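Local coordinates for GTPase-activating protein GYP1 (Saccharomyces cerevisiae, PDB 1FKM) that stimulates GTP hydrolysis by Ypt/Rab GTPases such as Ypt1 and Ypt7 through its TBC domain, supplying an arginine and a glutamine finger in trans, at residues I200-Q203 / V204-S208. Numbering follows the deposited sequence.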
loop_
_atom_site.group_PDB
_atom_site.type_symbol
_atom_site.label_atom_id
_atom_site.label_comp_id
_atom_site.label_asym_id
_atom_site.label_seq_id
_atom_site.Cartn_x
_atom_site.Cartn_y
_atom_site.Cartn_z
ATOM N N ILE A 200 -2.451 -11.367 -10.710
ATOM C CA ILE A 200 -3.465 -11.563 -9.685
ATOM C C ILE A 200 -4.043 -12.974 -9.769
ATOM O O ILE A 200 -4.241 -13.631 -8.743
ATOM C CB ILE A 200 -4.626 -10.557 -9.823
ATOM C CG1 ILE A 200 -4.111 -9.119 -9.691
ATOM C CG2 ILE A 200 -5.694 -10.857 -8.763
ATOM C CD1 ILE A 200 -3.390 -8.821 -8.399
ATOM N N LEU A 201 -4.321 -13.438 -10.988
ATOM C CA LEU A 201 -4.867 -14.782 -11.167
ATOM C C LEU A 201 -3.881 -15.820 -10.643
ATOM O O LEU A 201 -4.281 -16.828 -10.056
ATOM C CB LEU A 201 -5.183 -15.049 -12.646
ATOM C CG LEU A 201 -6.333 -14.216 -13.230
ATOM C CD1 LEU A 201 -6.501 -14.512 -14.721
ATOM C CD2 LEU A 201 -7.619 -14.538 -12.480
ATOM N N ARG A 202 -2.590 -15.569 -10.845
ATOM C CA ARG A 202 -1.555 -16.483 -10.369
ATOM C C ARG A 202 -1.509 -16.460 -8.837
ATOM O O ARG A 202 -1.304 -17.489 -8.198
ATOM C CB ARG A 202 -0.194 -16.072 -10.936
ATOM C CG ARG A 202 0.941 -17.018 -10.591
ATOM C CD ARG A 202 2.248 -16.555 -11.221
ATOM N NE ARG A 202 2.661 -15.245 -10.721
ATOM C CZ ARG A 202 2.753 -14.147 -11.468
ATOM N NH1 ARG A 202 2.460 -14.193 -12.764
ATOM N NH2 ARG A 202 3.138 -13.002 -10.920
ATOM N N GLN A 203 -1.687 -15.276 -8.259
ATOM C CA GLN A 203 -1.687 -15.113 -6.802
ATOM C C GLN A 203 -2.856 -15.872 -6.176
ATOM O O GLN A 203 -2.702 -16.553 -5.159
ATOM C CB GLN A 203 -1.809 -13.632 -6.437
ATOM C CG GLN A 203 -0.530 -12.831 -6.574
ATOM C CD GLN A 203 0.479 -13.180 -5.500
ATOM O OE1 GLN A 203 1.156 -14.210 -5.575
ATOM N NE2 GLN A 203 0.575 -12.328 -4.480
ATOM N N VAL A 204 -4.030 -15.737 -6.780
ATOM C CA VAL A 204 -5.220 -16.409 -6.275
ATOM C C VAL A 204 -5.038 -17.924 -6.370
ATOM O O VAL A 204 -5.442 -18.657 -5.465
ATOM C CB VAL A 204 -6.478 -15.966 -7.058
ATOM C CG1 VAL A 204 -7.689 -16.790 -6.633
ATOM C CG2 VAL A 204 -6.745 -14.487 -6.789
ATOM N N LYS A 205 -4.421 -18.392 -7.453
ATOM C CA LYS A 205 -4.174 -19.828 -7.620
ATOM C C LYS A 205 -3.191 -20.311 -6.548
ATOM O O LYS A 205 -3.343 -21.404 -5.993
ATOM C CB LYS A 205 -3.589 -20.120 -9.006
ATOM C CG LYS A 205 -4.520 -19.786 -10.155
ATOM C CD LYS A 205 -3.814 -19.902 -11.498
ATOM C CE LYS A 205 -4.718 -19.454 -12.641
ATOM N NZ LYS A 205 -4.015 -19.499 -13.955
ATOM N N ASN A 206 -2.179 -19.490 -6.273
ATOM C CA ASN A 206 -1.174 -19.810 -5.264
ATOM C C ASN A 206 -1.803 -19.890 -3.879
ATOM O O ASN A 206 -1.438 -20.754 -3.080
ATOM C CB ASN A 206 -0.055 -18.761 -5.273
ATOM C CG ASN A 206 0.895 -18.929 -6.447
ATOM O OD1 ASN A 206 1.727 -18.063 -6.717
ATOM N ND2 ASN A 206 0.781 -20.049 -7.144
ATOM N N LEU A 207 -2.748 -18.996 -3.593
ATOM C CA LEU A 207 -3.431 -18.998 -2.300
ATOM C C LEU A 207 -4.291 -20.252 -2.195
ATOM O O LEU A 207 -4.347 -20.899 -1.152
ATOM C CB LEU A 207 -4.318 -17.755 -2.146
ATOM C CG LEU A 207 -5.237 -17.693 -0.917
ATOM C CD1 LEU A 207 -4.399 -17.686 0.364
ATOM C CD2 LEU A 207 -6.117 -16.449 -0.996
ATOM N N SER A 208 -4.954 -20.588 -3.296
ATOM C CA SER A 208 -5.816 -21.761 -3.362
ATOM C C SER A 208 -5.024 -23.031 -3.053
ATOM O O SER A 208 -5.474 -23.891 -2.287
ATOM C CB SER A 208 -6.426 -21.861 -4.766
ATOM O OG SER A 208 -7.322 -22.947 -4.853
#
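Val204 and Ile200 meet one turn apart on helix 198-214 of the all-helical TBC (Rab-GAP) domain, their CG2 methyls 4.3 Å from each other. Between these residues runs a regular i to i+4 backbone bond, Val204 N to Ile200 O at 2.9 Å and 162° at the hydrogen; three more of the kind join Lys205 to Leu201, Asn206 to Arg202 and Leu207 to Gln203. On the exposed side Lys205 stretches back along the preceding turn. Its first torsion (chi1 -64°) sets CG anti to the carbonyl carbon and lays the extended chain over Leu201 O, which Lys205 CG approaches to 3.0 Å. Farther out, Lys205 CE comes to 4.4 Å from Leu201 CB. Asn206 CG lies 3.2 Å from Arg202 O, and its side chain runs beside that of Arg202, pointing the same way, guanidinium and amide planes 53° apart; no hydrogen bond links the two side chains. The amide of Gln203 stands almost perpendicular to that of Asn206, with Gln203 OE1 4.1 Å from Asn206 OD1. The guanidinium of Arg202 instead forms a salt bridge through NH1 with Asp191. Ile200, Gln203 and Leu207 all touch Met237, and this face of the helix packs against helices 230-238 and 324-338. Gln203, bent at chi2, donates from NE2 to Asn325 O at the start of helix 324-338, a bond that satisfies the amide nitrogen of this buried residue.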